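Local structure of anthranilate synthase component I (Streptococcus pneumoniae serotype 4, 5KCK) at residues R5-D10 / N172-L177; E76-S81 / G91-F96; A425-D430 / Q434-E439. The protein belongs to the family named after the first component of anthranilate synthase, alpha/beta proteins built round large antiparallel sheets, and is modelled here as a two-chain assembly. All blocks are in the same frame, centred on the assembly; numbering follows the deposited sequence.

Contact 1 of 3, residues R5-D10 / N172-L177; sequences RIIHGD and NEFEDL
Ile-7 meets Phe-174 with its CG1 branch set beside the backbone N (chi1 -61°) and extended from there, while CG2 lies anti to that N; the two methyls straddle the CD1-CE1 edge of the phenyl ring, one on either side of its plane. CD1 of Ile-7 is 3.8 Å from Phe-174 CD1, and CG2 of Ile-7 is 3.9 Å from Phe-174 CE1. Leu-177, three residues after Phe-174, carries its CG beside its own N (chi1 -72°) and lays CD1 over a face of the His-8 ring. This is a CH-pi contact: Leu-177 CD1 stands 4.0 Å from the centroid of the His-8 ring and 12° off the ring normal, nearly centred. At the rim of the same imidazole, ND1 of His-8 donates two weak hydrogen bonds to Asp-10, 3.3 Å each to OD1 and OD2. Asp-10 also forms a salt bridge with Arg-231 on helix 226-236, the helix on which both His-8 and Leu-177 rest. Residues 5-8 pair antiparallel with a strand of the second subunit, so this contact is part of the dimer interface. The contact between the two segments is apolar, and the imidazole's hydrogen bonds to Asp-10 stay within its own segment; these weak bonds may help set the ring's rotation and would be consistent with a proton on ND1.

Contact 2 of 3, residues E76-S81 / G91-F96; sequences EVIHKS and GGAIGF
Apolar contact comes first, and it rests on Ile-78, from the last turn of helix 70-78, which meets Ala-93 and Gly-92 at the start of strand 92-97. The CG1 branch does most of the touching: Ile-78 CG1 is 3.9 Å from Ala-93 CB, and Ile-78 CD1 lies 4.0 Å from the same methyl. A chi2 of -36°, somewhat off staggered, goes with CD1 lying near that methyl. The other branch, CG2, stands anti to the backbone N and comes down on bare main chain, with Ile-78 CG2 4.1 Å from Gly-92 CA. Gly-92 runs through a backbone shape (phi 132°) suited to glycine, so the isoleucine meets an alpha carbon there.

Polar bonds involve other partners. Ile-78 O, near the helix end, is hydrogen-bonded by the hydroxyl of Tyr-147. Strand 92-97 is hydrogen-bonded in the large sheet between strands 121-126 and 393-398, through Gly-92 with Tyr-126 and Ala-93 with Leu-397. Those two strands also supply Val-125 and Leu-397, which pack against Ile-78.

An aromatic contact lies alongside: His-79, where the chain leaves helical geometry, stacks its ring with Tyr-75.

The two segments thus meet through van der Waals contact alone: one buried, branched side chain at the end of a helix seats the helix on the sheet face, while Ile-78 O, Gly-92 and Ala-93 bond with other residues.

Contact 3 of 3, residues A425-D430 / Q434-E439; sequences AGIVYD and QNEYQE
A strand followed by a short turn and a helix that doubles back makes up this contact: strand 425-427 and helix 434-439 run nearly antiparallel, at 159°, with their axes 8.9 Å apart at closest approach. Glu-436 carries the helix side. Its CG sits beside the backbone N (chi1 -48°) and the chain bends again at chi2, bringing the carboxylate over the strand. The Ile-427 and Glu-436 side chains run alongside each other, pointing opposite ways, with Ile-427 CD1 4.0 Å from Glu-436 CG. Further out, Glu-436 OE2 is 4.0 Å from the methyl CB of Ala-425. OE1 of Glu-436 comes to 3.6 Å from the carbonyl O of Gly-426, a meeting of two acceptors that is no bond; OE1 finds its partner in the hydroxyl of Ser-431, which also hydrogen-bonds Val-428 N. That serine, in the turn, thereby links the strand end to the helix side chain. Around this pair, strand 418-427 is hydrogen-bonded to strand 211-221 through Ala-425 with Leu-214 and Ile-427 with Cys-212. Ile-427 also packs on Val-197 of helix 190-205, and Tyr-437 reaches Pro-190 of that helix and Gln-216 of the neighbouring strand.

Along the chain the first segment of contact 1 comes at the N-terminus, contact 2 falls within the long excursion before its second segment at 172-177, and contact 3 follows near the C-terminus. Their centres are widely spread: about 36 Å between contacts 1 and 2, about 41 Å between 1 and 3, and about 39 Å between 2 and 3, with contacts 2 and 3 lying on opposite sides of the chain's centre. None touches another. Contact 2 belongs to the eleven-stranded sheet, in which N-terminal strand 92-97 pairs with the late strand 393-398, whereas contact 3 belongs to the seven-stranded sheet. Contact 1 borders the second subunit, so the three sample the dimer interface and both large sheets.

Contact 1 of 3, residues R5-D10 / N172-L177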
loop_
_atom_site.group_PDB
_atom_site.type_symbol
_atom_site.label_atom_id
_atom_site.label_comp_id
_atom_site.label_asym_id
_atom_site.label_seq_id
_atom_site.Cartn_x
_atom_site.Cartn_y
_atom_site.Cartn_z
ATOM N N ARG A 5 -19.434 -6.723 -11.169
ATOM C CA ARG A 5 -18.246 -6.963 -11.971
ATOM C C ARG A 5 -17.010 -6.728 -11.112
ATOM O O ARG A 5 -16.950 -5.765 -10.339
ATOM C CB ARG A 5 -18.201 -6.059 -13.207
ATOM C CG ARG A 5 -17.333 -6.606 -14.335
ATOM C CD ARG A 5 -18.018 -7.780 -15.031
ATOM N NE ARG A 5 -19.393 -7.454 -15.414
ATOM C CZ ARG A 5 -19.779 -7.119 -16.645
ATOM N NH1 ARG A 5 -18.892 -7.073 -17.635
ATOM N NH2 ARG A 5 -21.055 -6.834 -16.888
ATOM N N ILE A 6 -16.039 -7.626 -11.229
ATOM C CA ILE A 6 -14.762 -7.490 -10.541
ATOM C C ILE A 6 -13.756 -6.961 -11.546
ATOM O O ILE A 6 -13.603 -7.529 -12.632
ATOM C CB ILE A 6 -14.282 -8.829 -9.951
ATOM C CG1 ILE A 6 -15.375 -9.480 -9.116
ATOM C CG2 ILE A 6 -13.032 -8.616 -9.106
ATOM C CD1 ILE A 6 -15.762 -8.673 -7.937
ATOM N N ILE A 7 -13.088 -5.868 -11.196
ATOM C CA ILE A 7 -12.008 -5.307 -11.998
ATOM C C ILE A 7 -10.700 -5.509 -11.248
ATOM O O ILE A 7 -10.628 -5.276 -10.036
ATOM C CB ILE A 7 -12.240 -3.813 -12.291
ATOM C CG1 ILE A 7 -13.530 -3.620 -13.091
ATOM C CG2 ILE A 7 -11.026 -3.216 -13.014
ATOM C CD1 ILE A 7 -13.755 -2.176 -13.513
ATOM N N HIS A 8 -9.667 -5.940 -11.965
ATOM C CA HIS A 8 -8.362 -6.088 -11.335
ATOM C C HIS A 8 -7.844 -4.720 -10.896
ATOM O O HIS A 8 -8.014 -3.714 -11.594
ATOM C CB HIS A 8 -7.384 -6.770 -12.290
ATOM C CG HIS A 8 -6.408 -7.674 -11.602
ATOM N ND1 HIS A 8 -5.047 -7.454 -11.622
ATOM C CD2 HIS A 8 -6.599 -8.791 -10.862
ATOM C CE1 HIS A 8 -4.440 -8.401 -10.928
ATOM N NE2 HIS A 8 -5.358 -9.224 -10.454
ATOM N N GLY A 9 -7.238 -4.680 -9.709
ATOM C CA GLY A 9 -6.903 -3.417 -9.066
ATOM C C GLY A 9 -5.796 -2.617 -9.736
ATOM O O GLY A 9 -5.583 -1.459 -9.355
ATOM N N ASP A 10 -5.103 -3.186 -10.718
ATOM C CA ASP A 10 -3.915 -2.555 -11.274
ATOM C C ASP A 10 -4.201 -1.693 -12.495
ATOM O O ASP A 10 -3.252 -1.183 -13.101
ATOM C CB ASP A 10 -2.862 -3.617 -11.627
ATOM C CG ASP A 10 -3.389 -4.690 -12.590
ATOM O OD1 ASP A 10 -4.540 -4.575 -13.063
ATOM O OD2 ASP A 10 -2.637 -5.650 -12.892
ATOM N N ASN A 172 -7.105 -3.084 -24.324
ATOM C CA ASN A 172 -7.522 -4.237 -23.539
ATOM C C ASN A 172 -7.369 -4.020 -22.033
ATOM O O ASN A 172 -7.273 -4.996 -21.286
ATOM C CB ASN A 172 -6.726 -5.468 -23.980
ATOM C CG ASN A 172 -5.218 -5.227 -23.972
ATOM O OD1 ASN A 172 -4.745 -4.138 -24.317
ATOM N ND2 ASN A 172 -4.457 -6.247 -23.578
ATOM N N GLU A 173 -7.365 -2.765 -21.569
ATOM C CA GLU A 173 -7.093 -2.499 -20.156
ATOM C C GLU A 173 -8.118 -3.153 -19.232
ATOM O O GLU A 173 -7.768 -3.576 -18.126
ATOM C CB GLU A 173 -7.023 -0.987 -19.896
ATOM C CG GLU A 173 -5.665 -0.393 -20.251
ATOM C CD GLU A 173 -5.576 1.124 -20.115
ATOM O OE1 GLU A 173 -6.440 1.751 -19.470
ATOM O OE2 GLU A 173 -4.610 1.692 -20.660
ATOM N N PHE A 174 -9.372 -3.281 -19.662
ATOM C CA PHE A 174 -10.407 -3.805 -18.781
ATOM C C PHE A 174 -10.871 -5.206 -19.156
ATOM O O PHE A 174 -11.878 -5.681 -18.614
ATOM C CB PHE A 174 -11.580 -2.827 -18.721
ATOM C CG PHE A 174 -11.266 -1.605 -17.915
ATOM C CD1 PHE A 174 -11.494 -1.586 -16.551
ATOM C CD2 PHE A 174 -10.672 -0.502 -18.506
ATOM C CE1 PHE A 174 -11.173 -0.481 -15.800
ATOM C CE2 PHE A 174 -10.349 0.611 -17.757
ATOM C CZ PHE A 174 -10.598 0.619 -16.402
ATOM N N GLU A 175 -10.155 -5.890 -20.042
ATOM C CA GLU A 175 -10.460 -7.288 -20.293
ATOM C C GLU A 175 -9.994 -8.135 -19.114
ATOM O O GLU A 175 -9.026 -7.803 -18.423
ATOM C CB GLU A 175 -9.794 -7.771 -21.584
ATOM C CG GLU A 175 -9.994 -6.857 -22.790
ATOM C CD GLU A 175 -11.456 -6.705 -23.198
ATOM O OE1 GLU A 175 -12.257 -7.626 -22.921
ATOM O OE2 GLU A 175 -11.799 -5.656 -23.797
ATOM N N ASP A 176 -10.696 -9.237 -18.879
ATOM C CA ASP A 176 -10.319 -10.110 -17.781
ATOM C C ASP A 176 -8.979 -10.778 -18.071
ATOM O O ASP A 176 -8.532 -10.864 -19.218
ATOM C CB ASP A 176 -11.410 -11.145 -17.540
ATOM C CG ASP A 176 -12.774 -10.508 -17.378
ATOM O OD1 ASP A 176 -13.418 -10.209 -18.407
ATOM O OD2 ASP A 176 -13.192 -10.285 -16.223
ATOM N N LEU A 177 -8.324 -11.232 -17.006
ATOM C CA LEU A 177 -7.003 -11.830 -17.146
ATOM C C LEU A 177 -7.093 -13.137 -17.925
ATOM O O LEU A 177 -7.957 -13.977 -17.656
ATOM C CB LEU A 177 -6.368 -12.063 -15.772
ATOM C CG LEU A 177 -5.908 -10.802 -15.029
ATOM C CD1 LEU A 177 -5.022 -11.131 -13.828
ATOM C CD2 LEU A 177 -5.172 -9.896 -15.983
#

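Contact 2 of 3, residues E76-S81 / G91-F96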
loop_
_atom_site.group_PDB
_atom_site.type_symbol
_atom_site.label_atom_id
_atom_site.label_comp_id
_atom_site.label_asym_id
_atom_site.label_seq_id
_atom_site.Cartn_x
_atom_site.Cartn_y
_atom_site.Cartn_z
ATOM N N GLU A 76 32.449 -1.639 -16.384
ATOM C CA GLU A 76 33.090 -0.517 -17.055
ATOM C C GLU A 76 32.103 0.261 -17.923
ATOM O O GLU A 76 32.102 1.497 -17.911
ATOM C CB GLU A 76 34.263 -1.037 -17.877
ATOM C CG GLU A 76 34.964 -0.006 -18.712
ATOM C CD GLU A 76 36.091 -0.620 -19.509
ATOM O OE1 GLU A 76 36.045 -0.532 -20.757
ATOM O OE2 GLU A 76 37.001 -1.211 -18.878
ATOM N N VAL A 77 31.236 -0.439 -18.658
ATOM C CA VAL A 77 30.278 0.252 -19.520
ATOM C C VAL A 77 29.194 0.935 -18.690
ATOM O O VAL A 77 28.733 2.032 -19.026
ATOM C CB VAL A 77 29.674 -0.733 -20.539
ATOM C CG1 VAL A 77 28.385 -0.166 -21.139
ATOM C CG2 VAL A 77 30.685 -1.037 -21.633
ATOM N N ILE A 78 28.788 0.316 -17.581
ATOM C CA ILE A 78 27.635 0.810 -16.831
ATOM C C ILE A 78 28.009 1.964 -15.909
ATOM O O ILE A 78 27.265 2.943 -15.797
ATOM C CB ILE A 78 27.001 -0.343 -16.042
ATOM C CG1 ILE A 78 26.380 -1.356 -17.003
ATOM C CG2 ILE A 78 26.004 0.187 -15.028
ATOM C CD1 ILE A 78 25.778 -0.740 -18.185
ATOM N N HIS A 79 29.150 1.864 -15.233
ATOM C CA HIS A 79 29.482 2.762 -14.134
ATOM C C HIS A 79 29.865 4.145 -14.647
ATOM O O HIS A 79 30.730 4.274 -15.517
ATOM C CB HIS A 79 30.634 2.166 -13.326
ATOM C CG HIS A 79 31.135 3.051 -12.231
ATOM N ND1 HIS A 79 30.315 3.548 -11.240
ATOM C CD2 HIS A 79 32.377 3.513 -11.958
ATOM C CE1 HIS A 79 31.029 4.284 -10.409
ATOM N NE2 HIS A 79 32.283 4.281 -10.823
ATOM N N LYS A 80 29.243 5.180 -14.077
ATOM C CA LYS A 80 29.513 6.575 -14.432
ATOM C C LYS A 80 29.871 7.350 -13.168
ATOM O O LYS A 80 28.995 7.635 -12.343
ATOM C CB LYS A 80 28.310 7.199 -15.135
ATOM C CG LYS A 80 27.982 6.522 -16.460
ATOM C CD LYS A 80 29.110 6.748 -17.470
ATOM C CE LYS A 80 28.893 5.939 -18.729
ATOM N NZ LYS A 80 29.895 6.237 -19.775
ATOM N N SER A 81 31.155 7.715 -13.044
ATOM C CA SER A 81 31.691 8.251 -11.790
ATOM C C SER A 81 30.988 9.535 -11.360
ATOM O O SER A 81 30.689 9.716 -10.176
ATOM C CB SER A 81 33.195 8.505 -11.928
ATOM O OG SER A 81 33.889 7.320 -12.281
ATOM N N GLY A 91 19.184 4.644 -13.640
ATOM C CA GLY A 91 19.905 4.346 -14.876
ATOM C C GLY A 91 20.940 3.257 -14.683
ATOM O O GLY A 91 21.488 3.056 -13.593
ATOM N N GLY A 92 21.211 2.534 -15.768
ATOM C CA GLY A 92 22.110 1.399 -15.708
ATOM C C GLY A 92 21.572 0.147 -16.385
ATOM O O GLY A 92 20.776 0.242 -17.322
ATOM N N ALA A 93 22.007 -1.029 -15.928
ATOM C CA ALA A 93 21.699 -2.301 -16.569
ATOM C C ALA A 93 20.638 -3.064 -15.791
ATOM O O ALA A 93 20.642 -3.076 -14.557
ATOM C CB ALA A 93 22.950 -3.174 -16.689
ATOM N N ILE A 94 19.734 -3.709 -16.520
ATOM C CA ILE A 94 18.714 -4.578 -15.946
ATOM C C ILE A 94 18.768 -5.894 -16.706
ATOM O O ILE A 94 18.820 -5.895 -17.943
ATOM C CB ILE A 94 17.316 -3.932 -16.022
ATOM C CG1 ILE A 94 17.315 -2.608 -15.243
ATOM C CG2 ILE A 94 16.217 -4.884 -15.508
ATOM C CD1 ILE A 94 16.034 -1.831 -15.367
ATOM N N GLY A 95 18.793 -7.006 -15.974
ATOM C CA GLY A 95 18.985 -8.308 -16.602
ATOM C C GLY A 95 19.318 -9.363 -15.568
ATOM O O GLY A 95 18.944 -9.242 -14.402
ATOM N N PHE A 96 20.024 -10.404 -16.012
ATOM C CA PHE A 96 20.341 -11.532 -15.143
ATOM C C PHE A 96 21.741 -12.063 -15.421
ATOM O O PHE A 96 22.334 -11.840 -16.481
ATOM C CB PHE A 96 19.349 -12.694 -15.303
ATOM C CG PHE A 96 19.467 -13.406 -16.609
ATOM C CD1 PHE A 96 18.744 -12.977 -17.710
ATOM C CD2 PHE A 96 20.310 -14.494 -16.753
ATOM C CE1 PHE A 96 18.852 -13.627 -18.925
ATOM C CE2 PHE A 96 20.421 -15.145 -17.967
ATOM C CZ PHE A 96 19.693 -14.706 -19.056
#

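Contact 3 of 3, residues A425-D430 / Q434-E439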
loop_
_atom_site.group_PDB
_atom_site.type_symbol
_atom_site.label_atom_id
_atom_site.label_comp_id
_atom_site.label_asym_id
_atom_site.label_seq_id
_atom_site.Cartn_x
_atom_site.Cartn_y
_atom_site.Cartn_z
ATOM N N ALA A 425 16.045 -28.889 -3.818
ATOM C CA ALA A 425 15.899 -29.316 -2.436
ATOM C C ALA A 425 17.275 -29.580 -1.853
ATOM O O ALA A 425 18.135 -30.166 -2.514
ATOM C CB ALA A 425 15.023 -30.562 -2.318
ATOM N N GLY A 426 17.481 -29.127 -0.623
ATOM C CA GLY A 426 18.732 -29.372 0.057
ATOM C C GLY A 426 18.819 -30.797 0.559
ATOM O O GLY A 426 18.112 -31.180 1.499
ATOM N N ILE A 427 19.677 -31.595 -0.067
ATOM C CA ILE A 427 19.873 -32.976 0.353
ATOM C C ILE A 427 20.882 -33.005 1.489
ATOM O O ILE A 427 21.951 -32.383 1.407
ATOM C CB ILE A 427 20.339 -33.845 -0.824
ATOM C CG1 ILE A 427 19.443 -33.621 -2.045
ATOM C CG2 ILE A 427 20.395 -35.318 -0.406
ATOM C CD1 ILE A 427 17.949 -33.743 -1.756
ATOM N N VAL A 428 20.537 -33.716 2.562
ATOM C CA VAL A 428 21.426 -33.892 3.702
ATOM C C VAL A 428 21.523 -35.378 4.017
ATOM O O VAL A 428 21.002 -36.219 3.276
ATOM C CB VAL A 428 20.945 -33.090 4.925
ATOM C CG1 VAL A 428 21.263 -31.628 4.744
ATOM C CG2 VAL A 428 19.452 -33.296 5.147
ATOM N N TYR A 429 22.183 -35.712 5.128
ATOM C CA TYR A 429 22.535 -37.104 5.377
ATOM C C TYR A 429 21.310 -37.969 5.666
ATOM O O TYR A 429 21.319 -39.166 5.358
ATOM C CB TYR A 429 23.545 -37.187 6.522
ATOM C CG TYR A 429 22.968 -36.979 7.903
ATOM C CD1 TYR A 429 22.865 -35.708 8.452
ATOM C CD2 TYR A 429 22.543 -38.062 8.669
ATOM C CE1 TYR A 429 22.347 -35.518 9.720
ATOM C CE2 TYR A 429 22.022 -37.881 9.935
ATOM C CZ TYR A 429 21.929 -36.609 10.457
ATOM O OH TYR A 429 21.412 -36.435 11.722
ATOM N N ASP A 430 20.253 -37.395 6.244
ATOM C CA ASP A 430 19.037 -38.139 6.560
ATOM C C ASP A 430 17.868 -37.761 5.649
ATOM O O ASP A 430 16.711 -37.801 6.072
ATOM C CB ASP A 430 18.658 -37.947 8.030
ATOM C CG ASP A 430 18.428 -36.489 8.398
ATOM O OD1 ASP A 430 18.952 -35.596 7.695
ATOM O OD2 ASP A 430 17.728 -36.240 9.408
ATOM N N GLN A 434 11.715 -39.681 -1.392
ATOM C CA GLN A 434 10.334 -39.405 -1.776
ATOM C C GLN A 434 9.880 -38.044 -1.265
ATOM O O GLN A 434 9.196 -37.303 -1.983
ATOM C CB GLN A 434 9.416 -40.513 -1.250
ATOM C CG GLN A 434 7.937 -40.273 -1.501
ATOM C CD GLN A 434 7.587 -40.264 -2.978
ATOM O OE1 GLN A 434 8.072 -41.093 -3.750
ATOM N NE2 GLN A 434 6.743 -39.320 -3.379
ATOM N N ASN A 435 10.246 -37.699 -0.027
ATOM C CA ASN A 435 9.904 -36.384 0.507
ATOM C C ASN A 435 10.544 -35.269 -0.311
ATOM O O ASN A 435 9.920 -34.232 -0.552
ATOM C CB ASN A 435 10.335 -36.278 1.969
ATOM C CG ASN A 435 9.584 -37.233 2.867
ATOM O OD1 ASN A 435 8.853 -38.103 2.394
ATOM N ND2 ASN A 435 9.767 -37.083 4.177
ATOM N N GLU A 436 11.787 -35.463 -0.750
ATOM C CA GLU A 436 12.472 -34.413 -1.491
ATOM C C GLU A 436 11.972 -34.299 -2.927
ATOM O O GLU A 436 11.994 -33.204 -3.501
ATOM C CB GLU A 436 13.980 -34.657 -1.461
ATOM C CG GLU A 436 14.539 -34.950 -0.071
ATOM C CD GLU A 436 14.597 -33.736 0.857
ATOM O OE1 GLU A 436 15.505 -33.708 1.724
ATOM O OE2 GLU A 436 13.752 -32.819 0.739
ATOM N N TYR A 437 11.531 -35.406 -3.530
ATOM C CA TYR A 437 10.840 -35.307 -4.809
ATOM C C TYR A 437 9.570 -34.479 -4.668
ATOM O O TYR A 437 9.291 -33.605 -5.500
ATOM C CB TYR A 437 10.511 -36.700 -5.349
ATOM C CG TYR A 437 9.460 -36.685 -6.433
ATOM C CD1 TYR A 437 9.785 -36.341 -7.736
ATOM C CD2 TYR A 437 8.137 -37.015 -6.152
ATOM C CE1 TYR A 437 8.825 -36.324 -8.735
ATOM C CE2 TYR A 437 7.175 -37.004 -7.135
ATOM C CZ TYR A 437 7.521 -36.657 -8.426
ATOM O OH TYR A 437 6.556 -36.645 -9.408
ATOM N N GLN A 438 8.799 -34.731 -3.604
ATOM C CA GLN A 438 7.566 -33.988 -3.370
ATOM C C GLN A 438 7.850 -32.518 -3.090
ATOM O O GLN A 438 7.231 -31.633 -3.689
ATOM C CB GLN A 438 6.793 -34.609 -2.212
ATOM C CG GLN A 438 5.291 -34.595 -2.411
ATOM C CD GLN A 438 4.860 -35.377 -3.642
ATOM O OE1 GLN A 438 5.019 -36.600 -3.708
ATOM N NE2 GLN A 438 4.315 -34.670 -4.626
ATOM N N GLU A 439 8.776 -32.242 -2.168
ATOM C CA GLU A 439 9.139 -30.863 -1.864
ATOM C C GLU A 439 9.486 -30.101 -3.134
ATOM O O GLU A 439 9.140 -28.924 -3.289
ATOM C CB GLU A 439 10.320 -30.844 -0.891
ATOM C CG GLU A 439 10.805 -29.457 -0.523
ATOM C CD GLU A 439 9.794 -28.690 0.310
ATOM O OE1 GLU A 439 8.917 -29.333 0.936
ATOM O OE2 GLU A 439 9.877 -27.443 0.336
#